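Local coordinates for protein-S-isoprenylcysteine O-methyltransferase (Tribolium castaneum, PDB 5V7P) that methylates the C-terminal carboxylate of isoprenylated cysteines in proteins, using S-adenosyl-L-methionine as methyl donor and working from within the endoplasmic reticulum membrane, at residues L73-G78 against Y95-A100; W157-G162 against Q223-N228; C164-G169 against F216-G221. All coordinates share one frame; numbering follows the deposited sequence.

Contact 1: residues L73-G78 against Y95-A100; sequences LVLVLG and YMSVMA. With MPG ([(Z)-octadec-9-enyl] (2R)-2,3-bis(oxidanyl)propanoate), chain B.
Met-96 reaches across from helix 90-113 into the groove beside Val-74 and Gly-78 of helix 59-84. Its CB sits 4.0 Å from Val-74 CG1 and equally near Gly-78 CA. From there CG and SD carry the chain on, and a bend at the last torsion (chi3 52°) turns the methyl back toward the partner helix, where CE lies 4.0 Å from Gly-78 N and close to Leu-77 CB. One turn further along, the methyl of Ala-100 touches Val-74 CG1 at 3.8 Å and the backbone at Leu-75 N. With CG1 anti to its backbone N (chi1 176°), Val-74 sets that methyl against both Ala-100 CB and the carbonyl oxygen of Met-96.

The polar point is Ser-97. Its OG stands 3.1 Å from Leu-75 O, but Gly-93 O competes for the same proton, so this bond is not settled. Gly-78 has no side chain, and its CA comes to 3.2 Å from Ser-97 OG. Gly-78, Ser-97 and Ala-100 keep the interface shallow: the antiparallel segments (154°) come to 7.4 Å between axes. Tyr-95 OH shares a 2.9 Å hydrogen bond with MPG O3, the donor left open.

This buried transmembrane pair lies between helices 4-29 and 35-56, which pack on 73-78, and helix 210-225, on which Tyr-95, Val-98 and Met-99 lean.

Contact 2: residues W157-G162 against Q223-N228; sequences WLSNIG and QIILIN. With D10 (decane), chain N; MPG ([(Z)-octadec-9-enyl] (2R)-2,3-bis(oxidanyl)propanoate), chain S.
Leu-158 opens the contact from helix 156-180, its CB 4.0 Å from CD1 of Ile-227, while its carbonyl oxygen rests on the CG2 methyl of Ile-224. Just before it, Trp-157 lays a ring face against decane. Next comes Ser-159, whose OG, anti to its backbone N (chi1 173°), reaches Ile-225 O at 2.7 Å in a hydrogen bond; the position of that acceptor is less certain. The same OG touches Ile-225 CG2, and Ile-227 CD1 lies against the serine's N and CB. Asn-160 OD1 takes a weak hydrogen bond from O3 of the MPG of chain S. Ile-161 barely brushes Ile-224.

With no side chain, Gly-162 lets Ile-224 and Ile-225 lie directly on its backbone: Ile-224 CG2 packs 3.5 Å from Gly-162 N, and Ile-225 CG1 equally near Gly-162 C. The partner helix finishes in a Schellman motif, with Ile-227 at positive phi (49°) turning its side chain back toward helix 156-180.

The partly buried contact therefore joins the start of one transmembrane helix to the C-terminal end of another. Helix 90-113 adjoins it through Ile-91, Phe-92 and Tyr-95, helix 129-148 packs on Leu-226 and Asn-228, and helix 231-258 on Gln-223 and Ile-224.

Contact 3: residues C164-G169 against F216-G221; sequences CVCILG and FYWSIG. With MPG ([(Z)-octadec-9-enyl] (2R)-2,3-bis(oxidanyl)propanoate), chain B; MPG ([(Z)-octadec-9-enyl] (2R)-2,3-bis(oxidanyl)propanoate), chain V; D10 (decane), chain G.
Val-165 and Cys-166 meet Tyr-217, Trp-218 and Gly-221 in a close, buried packing of two transmembrane helices, 156-180 and 210-225, whose segments here run antiparallel at 154°, axes 7.8 Å apart. Glycine makes the approach possible: Val-165 CG2 presses onto Gly-221 CA at 3.3 Å, tighter than usual for two carbons, and also meets Tyr-217 O. Gly-221, bare of a side chain, takes the sulfur too, with Cys-166 SG 3.4 Å from Gly-221 C.

With SG anti to its carbonyl carbon (chi1 -79°), Cys-166 lays its sulfur over the face of the Trp-218 indole, 4.2 Å from the centroid of the five-membered ring. Cys-166 CB touches Trp-218 CD1 at 3.7 Å, and Cys-166 O approaches CD1 in the ring plane. The indole also stacks on Phe-102, and its CZ3 and CH2 come near the glycerate head of a bound lipid. Phe-216 and Ile-220 touch the MPG of chain V, and Tyr-217 OH lies near decane.

No hydrogen bond crosses between the two segments. The grip is van der Waals contact plus one sulfur-aromatic interaction, so it depends on close fit, and the indole is held by cysteine atoms over its face and at its edge.

Contacts 2 and 3 are two levels of one helix pair, 156-180 with 210-225, and meet where Ile-225 CD1 packs 3.7 Å from Cys-166 SG. Contact 1 joins a different pair, but its helix 90-113 lies against both: Tyr-95 packs on Leu-226, and Val-98 on Ile-225 and Trp-218. Contacts 1 and 3 are buried, whereas contact 2, at the end of its helix, is partly on the surface. Glycine allows close approach in all three. A serine hydroxyl faces a carbonyl across contacts 1 and 2, while contact 3 has instead a sulfur over an indole. One lipid, MPG of chain B, touches contacts 1 and 3.

Contact 1: residues L73-G78 against Y95-A100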
# COMPACT_ATOMS: atom_id res chain seq x y z
N LEU A 73 -1.29 8.20 -18.29
CA LEU A 73 -0.93 9.60 -18.49
C LEU A 73 0.40 9.91 -17.80
O LEU A 73 1.31 10.48 -18.42
CB LEU A 73 -2.04 10.51 -17.94
CG LEU A 73 -2.29 11.83 -18.66
CD1 LEU A 73 -3.28 12.68 -17.87
CD2 LEU A 73 -1.01 12.59 -18.90
N VAL A 74 0.52 9.53 -16.53
CA VAL A 74 1.74 9.82 -15.77
C VAL A 74 2.94 9.11 -16.40
O VAL A 74 4.04 9.66 -16.46
CB VAL A 74 1.55 9.43 -14.30
CG1 VAL A 74 2.83 9.62 -13.51
CG2 VAL A 74 0.41 10.24 -13.69
N LEU A 75 2.74 7.88 -16.86
CA LEU A 75 3.83 7.13 -17.48
C LEU A 75 4.41 7.89 -18.67
O LEU A 75 5.62 8.16 -18.73
CB LEU A 75 3.34 5.75 -17.91
CG LEU A 75 4.30 4.91 -18.75
CD1 LEU A 75 5.63 4.71 -18.04
CD2 LEU A 75 3.67 3.57 -19.09
N VAL A 76 3.56 8.25 -19.63
CA VAL A 76 4.04 8.91 -20.84
C VAL A 76 4.64 10.27 -20.52
O VAL A 76 5.71 10.63 -21.02
CB VAL A 76 2.90 9.02 -21.87
CG1 VAL A 76 3.28 9.95 -23.03
CG2 VAL A 76 2.55 7.63 -22.41
N LEU A 77 3.96 11.05 -19.67
CA LEU A 77 4.49 12.35 -19.29
C LEU A 77 5.84 12.21 -18.60
O LEU A 77 6.73 13.05 -18.80
CB LEU A 77 3.50 13.09 -18.39
CG LEU A 77 2.70 14.21 -19.06
CD1 LEU A 77 2.00 13.73 -20.33
CD2 LEU A 77 1.69 14.79 -18.08
N GLY A 78 6.02 11.16 -17.80
CA GLY A 78 7.30 10.94 -17.17
C GLY A 78 8.41 10.71 -18.19
O GLY A 78 9.47 11.34 -18.12
N TYR A 95 11.24 9.33 -12.34
CA TYR A 95 10.55 9.04 -11.09
C TYR A 95 9.05 8.92 -11.30
O TYR A 95 8.41 7.98 -10.80
CB TYR A 95 10.87 10.14 -10.07
CG TYR A 95 9.85 10.27 -8.96
CD1 TYR A 95 9.92 9.47 -7.83
CD2 TYR A 95 8.82 11.20 -9.04
CE1 TYR A 95 8.99 9.59 -6.82
CE2 TYR A 95 7.88 11.33 -8.03
CZ TYR A 95 7.97 10.52 -6.92
OH TYR A 95 7.05 10.63 -5.90
N MET A 96 8.46 9.85 -12.05
CA MET A 96 7.03 9.78 -12.34
C MET A 96 6.67 8.46 -13.01
O MET A 96 5.67 7.82 -12.65
CB MET A 96 6.61 10.95 -13.22
CG MET A 96 6.66 12.30 -12.53
SD MET A 96 6.46 13.67 -13.69
CE MET A 96 4.97 13.21 -14.56
N SER A 97 7.47 8.04 -13.99
CA SER A 97 7.16 6.81 -14.73
C SER A 97 7.27 5.58 -13.83
O SER A 97 6.41 4.70 -13.88
CB SER A 97 8.08 6.69 -15.93
OG SER A 97 7.95 7.81 -16.78
N VAL A 98 8.32 5.51 -13.01
CA VAL A 98 8.47 4.41 -12.07
C VAL A 98 7.26 4.32 -11.16
O VAL A 98 6.74 3.24 -10.88
CB VAL A 98 9.78 4.57 -11.27
CG1 VAL A 98 9.78 3.70 -10.01
CG2 VAL A 98 10.97 4.22 -12.15
N MET A 99 6.78 5.47 -10.67
CA MET A 99 5.64 5.49 -9.78
C MET A 99 4.38 4.98 -10.47
O MET A 99 3.63 4.17 -9.91
CB MET A 99 5.41 6.91 -9.26
CG MET A 99 6.55 7.44 -8.42
SD MET A 99 6.43 6.91 -6.71
CE MET A 99 5.00 7.84 -6.18
N ALA A 100 4.14 5.44 -11.70
CA ALA A 100 2.94 5.02 -12.42
C ALA A 100 2.95 3.53 -12.70
O ALA A 100 1.93 2.85 -12.55
CB ALA A 100 2.82 5.81 -13.73
C2 MPG B . 6.73 7.56 1.53
C3 MPG B . 7.78 6.47 1.71
C4 MPG B . 7.15 5.15 2.16
C5 MPG B . 8.17 4.05 2.05
C6 MPG B . 7.60 2.78 2.65
C7 MPG B . 6.40 2.25 1.86
C8 MPG B . 5.42 1.68 2.87
C9 MPG B . 4.43 0.78 2.15
C10 MPG B . 3.15 1.06 2.03
C11 MPG B . 2.50 2.32 2.60
C12 MPG B . 1.32 2.72 1.74
C13 MPG B . 0.19 1.72 1.88
C14 MPG B . -0.71 1.84 0.66
C15 MPG B . -2.00 1.04 0.87
C16 MPG B . -3.22 1.91 0.60
O1 MPG B . 6.27 7.67 -0.79
C1 MPG B . 5.74 7.23 0.41
CXD MPG B . 6.82 7.05 -3.16
O2 MPG B . 8.02 6.55 -3.67
C21 MPG B . 6.79 8.57 -3.34
O3 MPG B . 8.05 9.03 -3.74
O4 MPG B . 6.99 5.59 -1.32
CX3 MPG B . 6.71 6.68 -1.69

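Contact 2: residues W157-G162 against Q223-N228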
# COMPACT_ATOMS: atom_id res chain seq x y z
N TRP A 157 24.20 9.36 -13.25
CA TRP A 157 24.60 7.99 -12.91
C TRP A 157 24.09 7.59 -11.53
O TRP A 157 23.73 6.43 -11.32
CB TRP A 157 26.12 7.84 -12.99
CG TRP A 157 26.89 8.72 -12.05
CD1 TRP A 157 27.39 9.96 -12.32
CD2 TRP A 157 27.25 8.43 -10.70
NE1 TRP A 157 28.04 10.46 -11.22
CE2 TRP A 157 27.97 9.54 -10.21
CE3 TRP A 157 27.04 7.33 -9.85
CZ2 TRP A 157 28.47 9.58 -8.91
CZ3 TRP A 157 27.54 7.39 -8.56
CH2 TRP A 157 28.25 8.50 -8.10
N LEU A 158 24.03 8.53 -10.59
CA LEU A 158 23.45 8.24 -9.28
C LEU A 158 21.97 7.91 -9.41
O LEU A 158 21.49 6.92 -8.85
CB LEU A 158 23.65 9.42 -8.33
CG LEU A 158 24.45 9.18 -7.04
CD1 LEU A 158 24.42 10.44 -6.18
CD2 LEU A 158 23.92 8.00 -6.25
N SER A 159 21.23 8.74 -10.14
CA SER A 159 19.79 8.52 -10.31
C SER A 159 19.52 7.19 -11.01
O SER A 159 18.57 6.48 -10.66
CB SER A 159 19.18 9.67 -11.09
OG SER A 159 17.82 9.42 -11.41
N ASN A 160 20.34 6.84 -12.00
CA ASN A 160 20.16 5.57 -12.69
C ASN A 160 20.42 4.39 -11.78
O ASN A 160 19.89 3.30 -12.01
CB ASN A 160 21.07 5.51 -13.92
CG ASN A 160 20.69 6.52 -14.98
OD1 ASN A 160 19.56 7.01 -15.00
ND2 ASN A 160 21.63 6.85 -15.86
N ILE A 161 21.25 4.57 -10.74
CA ILE A 161 21.35 3.54 -9.71
C ILE A 161 20.01 3.36 -9.02
O ILE A 161 19.55 2.24 -8.80
CB ILE A 161 22.47 3.90 -8.71
CG1 ILE A 161 23.84 3.64 -9.35
CG2 ILE A 161 22.33 3.10 -7.40
CD1 ILE A 161 25.03 4.05 -8.49
N GLY A 162 19.34 4.47 -8.70
CA GLY A 162 17.99 4.39 -8.16
C GLY A 162 17.04 3.67 -9.10
O GLY A 162 16.17 2.92 -8.66
N GLN A 223 13.67 7.62 -4.15
CA GLN A 223 14.37 8.81 -3.68
C GLN A 223 15.83 8.85 -4.12
O GLN A 223 16.41 9.93 -4.17
CB GLN A 223 14.28 8.90 -2.16
CG GLN A 223 12.84 8.98 -1.65
CD GLN A 223 12.05 10.05 -2.37
OE1 GLN A 223 12.39 11.23 -2.32
NE2 GLN A 223 11.00 9.63 -3.08
N ILE A 224 16.42 7.70 -4.44
CA ILE A 224 17.72 7.71 -5.08
C ILE A 224 17.59 8.23 -6.51
O ILE A 224 18.45 8.97 -7.00
CB ILE A 224 18.36 6.31 -5.04
CG1 ILE A 224 18.53 5.86 -3.59
CG2 ILE A 224 19.70 6.31 -5.78
CD1 ILE A 224 19.17 4.49 -3.41
N ILE A 225 16.51 7.85 -7.20
CA ILE A 225 16.24 8.43 -8.51
C ILE A 225 16.27 9.95 -8.42
O ILE A 225 16.98 10.62 -9.16
CB ILE A 225 14.89 7.93 -9.06
CG1 ILE A 225 14.91 6.40 -9.21
CG2 ILE A 225 14.56 8.60 -10.40
CD1 ILE A 225 13.59 5.79 -9.63
N LEU A 226 15.51 10.50 -7.47
CA LEU A 226 15.39 11.94 -7.29
C LEU A 226 16.65 12.58 -6.72
O LEU A 226 16.75 13.81 -6.72
CB LEU A 226 14.20 12.24 -6.36
CG LEU A 226 12.88 12.78 -6.92
CD1 LEU A 226 12.65 12.43 -8.39
CD2 LEU A 226 11.73 12.26 -6.08
N ILE A 227 17.61 11.79 -6.24
CA ILE A 227 18.79 12.32 -5.57
C ILE A 227 18.33 13.32 -4.51
O ILE A 227 18.75 14.48 -4.51
CB ILE A 227 19.77 12.96 -6.57
CG1 ILE A 227 20.01 12.01 -7.75
CG2 ILE A 227 21.09 13.30 -5.87
CD1 ILE A 227 21.05 12.48 -8.76
N ASN A 228 17.45 12.87 -3.61
CA ASN A 228 16.96 13.68 -2.51
C ASN A 228 17.70 13.27 -1.24
O ASN A 228 17.36 12.25 -0.63
CB ASN A 228 15.45 13.50 -2.33
CG ASN A 228 14.64 14.33 -3.31
OD1 ASN A 228 15.12 15.32 -3.84
ND2 ASN A 228 13.39 13.92 -3.54
C3 D10 N . 29.23 6.18 -14.02
C4 D10 N . 29.99 6.46 -12.72
C5 D10 N . 30.53 7.89 -12.75
C6 D10 N . 31.26 8.18 -11.44
C7 D10 N . 31.80 9.61 -11.46
C2 MPG S . 16.99 8.88 -21.75
C3 MPG S . 15.67 8.53 -21.08
C4 MPG S . 15.04 7.31 -21.77
C5 MPG S . 15.63 6.03 -21.19
C6 MPG S . 14.97 5.72 -19.84
C7 MPG S . 15.51 4.42 -19.26
C8 MPG S . 17.01 4.49 -18.98
C9 MPG S . 17.31 5.65 -18.03
C10 MPG S . 18.54 6.04 -17.76
C11 MPG S . 19.77 5.38 -18.38
C12 MPG S . 20.26 6.22 -19.55
C13 MPG S . 21.16 5.37 -20.44
C14 MPG S . 22.29 4.77 -19.61
O1 MPG S . 17.55 9.86 -19.64
C1 MPG S . 17.63 10.06 -21.02
CXD MPG S . 17.58 11.02 -17.38
O2 MPG S . 18.01 12.24 -16.85
C21 MPG S . 18.24 9.87 -16.64
O3 MPG S . 19.47 10.28 -16.11
O4 MPG S . 18.56 11.84 -19.36
CX3 MPG S . 17.95 10.96 -18.87

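Contact 3: residues C164-G169 against F216-G221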
# COMPACT_ATOMS: atom_id res chain seq x y z
N CYS A 164 17.88 1.24 -11.06
CA CYS A 164 18.19 -0.19 -11.01
C CYS A 164 17.54 -0.86 -9.81
O CYS A 164 16.92 -1.92 -9.95
CB CYS A 164 19.71 -0.39 -10.99
SG CYS A 164 20.52 -0.05 -12.56
N VAL A 165 17.66 -0.25 -8.62
CA VAL A 165 17.09 -0.90 -7.44
C VAL A 165 15.57 -0.93 -7.55
O VAL A 165 14.92 -1.89 -7.10
CB VAL A 165 17.54 -0.23 -6.12
CG1 VAL A 165 18.90 0.45 -6.24
CG2 VAL A 165 16.49 0.74 -5.58
N CYS A 166 14.97 0.11 -8.15
CA CYS A 166 13.52 0.12 -8.32
C CYS A 166 13.07 -0.99 -9.26
O CYS A 166 12.08 -1.67 -8.99
CB CYS A 166 13.07 1.48 -8.85
SG CYS A 166 12.97 2.76 -7.59
N ILE A 167 13.79 -1.20 -10.36
CA ILE A 167 13.46 -2.29 -11.27
C ILE A 167 13.63 -3.63 -10.55
O ILE A 167 12.75 -4.50 -10.59
CB ILE A 167 14.31 -2.22 -12.55
CG1 ILE A 167 13.95 -0.96 -13.34
CG2 ILE A 167 14.10 -3.47 -13.41
CD1 ILE A 167 14.78 -0.74 -14.59
N LEU A 168 14.76 -3.80 -9.86
CA LEU A 168 14.99 -5.04 -9.12
C LEU A 168 13.91 -5.24 -8.06
O LEU A 168 13.32 -6.32 -7.96
CB LEU A 168 16.38 -5.02 -8.48
CG LEU A 168 17.57 -5.02 -9.44
CD1 LEU A 168 18.87 -4.86 -8.66
CD2 LEU A 168 17.60 -6.29 -10.27
N GLY A 169 13.64 -4.21 -7.26
CA GLY A 169 12.60 -4.33 -6.25
C GLY A 169 11.25 -4.63 -6.87
O GLY A 169 10.45 -5.38 -6.30
N PHE A 216 10.27 -2.46 0.04
CA PHE A 216 11.18 -1.70 0.90
C PHE A 216 12.26 -1.01 0.07
O PHE A 216 12.46 0.20 0.17
CB PHE A 216 11.80 -2.64 1.94
CG PHE A 216 12.82 -1.97 2.83
CD1 PHE A 216 12.44 -1.01 3.75
CD2 PHE A 216 14.15 -2.33 2.76
CE1 PHE A 216 13.37 -0.41 4.57
CE2 PHE A 216 15.09 -1.73 3.58
CZ PHE A 216 14.70 -0.77 4.49
N TYR A 217 12.98 -1.78 -0.75
CA TYR A 217 14.07 -1.20 -1.52
C TYR A 217 13.56 -0.34 -2.66
O TYR A 217 14.18 0.68 -2.99
CB TYR A 217 14.99 -2.30 -2.05
CG TYR A 217 15.87 -2.88 -0.96
CD1 TYR A 217 16.88 -2.12 -0.39
CD2 TYR A 217 15.68 -4.17 -0.50
CE1 TYR A 217 17.68 -2.63 0.60
CE2 TYR A 217 16.48 -4.69 0.50
CZ TYR A 217 17.48 -3.92 1.05
OH TYR A 217 18.28 -4.42 2.04
N TRP A 218 12.44 -0.72 -3.28
CA TRP A 218 11.85 0.13 -4.31
C TRP A 218 11.57 1.52 -3.77
O TRP A 218 11.91 2.52 -4.42
CB TRP A 218 10.56 -0.51 -4.83
CG TRP A 218 9.83 0.34 -5.82
CD1 TRP A 218 10.00 0.35 -7.17
CD2 TRP A 218 8.81 1.31 -5.54
NE1 TRP A 218 9.15 1.26 -7.76
CE2 TRP A 218 8.41 1.86 -6.78
CE3 TRP A 218 8.19 1.76 -4.37
CZ2 TRP A 218 7.42 2.84 -6.87
CZ3 TRP A 218 7.21 2.73 -4.47
CH2 TRP A 218 6.84 3.26 -5.71
N SER A 219 10.97 1.61 -2.59
CA SER A 219 10.62 2.92 -2.04
C SER A 219 11.86 3.77 -1.81
O SER A 219 11.87 4.97 -2.11
CB SER A 219 9.83 2.76 -0.74
OG SER A 219 10.61 2.14 0.27
N ILE A 220 12.91 3.17 -1.24
CA ILE A 220 14.19 3.88 -1.12
C ILE A 220 14.71 4.25 -2.50
O ILE A 220 15.25 5.34 -2.70
CB ILE A 220 15.20 3.02 -0.34
CG1 ILE A 220 14.68 2.71 1.06
CG2 ILE A 220 16.55 3.72 -0.26
CD1 ILE A 220 15.48 1.66 1.81
N GLY A 221 14.56 3.34 -3.46
CA GLY A 221 15.05 3.60 -4.80
C GLY A 221 14.46 4.86 -5.42
O GLY A 221 15.16 5.63 -6.08
C2 MPG B . 6.73 7.56 1.53
C3 MPG B . 7.78 6.47 1.71
C4 MPG B . 7.15 5.15 2.16
C5 MPG B . 8.17 4.05 2.05
C6 MPG B . 7.60 2.78 2.65
C7 MPG B . 6.40 2.25 1.86
C8 MPG B . 5.42 1.68 2.87
C9 MPG B . 4.43 0.78 2.15
C10 MPG B . 3.15 1.06 2.03
C11 MPG B . 2.50 2.32 2.60
C12 MPG B . 1.32 2.72 1.74
C13 MPG B . 0.19 1.72 1.88
C14 MPG B . -0.71 1.84 0.66
C15 MPG B . -2.00 1.04 0.87
C16 MPG B . -3.22 1.91 0.60
O1 MPG B . 6.27 7.67 -0.79
C1 MPG B . 5.74 7.23 0.41
CXD MPG B . 6.82 7.05 -3.16
O2 MPG B . 8.02 6.55 -3.67
C21 MPG B . 6.79 8.57 -3.34
O3 MPG B . 8.05 9.03 -3.74
O4 MPG B . 6.99 5.59 -1.32
CX3 MPG B . 6.71 6.68 -1.69
C2 MPG V . 16.35 0.68 12.78
C3 MPG V . 17.43 0.72 11.70
C4 MPG V . 16.82 0.34 10.35
C5 MPG V . 17.86 0.59 9.25
C6 MPG V . 17.42 -0.09 7.96
C7 MPG V . 18.56 -0.01 6.94
C8 MPG V . 18.16 -0.74 5.67
C9 MPG V . 19.41 -1.00 4.83
C10 MPG V . 19.64 -0.45 3.65
C11 MPG V . 18.68 0.51 2.95
C12 MPG V . 19.47 1.48 2.08
O1 MPG V . 16.14 -0.15 15.00
C1 MPG V . 16.98 0.60 14.17
CXD MPG V . 15.98 -1.31 17.25
O2 MPG V . 15.75 -0.79 18.53
C21 MPG V . 17.00 -2.45 17.33
O3 MPG V . 17.56 -2.66 16.07
O4 MPG V . 17.31 0.58 16.76
CX3 MPG V . 16.54 -0.21 16.34
C1 D10 G . 15.37 -12.34 10.00
C2 D10 G . 16.55 -11.50 9.51
C3 D10 G . 16.44 -11.34 8.00
C4 D10 G . 17.37 -10.21 7.54
C5 D10 G . 17.82 -10.49 6.11
C6 D10 G . 18.50 -9.26 5.53
C7 D10 G . 19.48 -9.69 4.44
C8 D10 G . 19.57 -8.61 3.37
C9 D10 G . 18.57 -8.91 2.26
C10 D10 G . 18.09 -7.61 1.63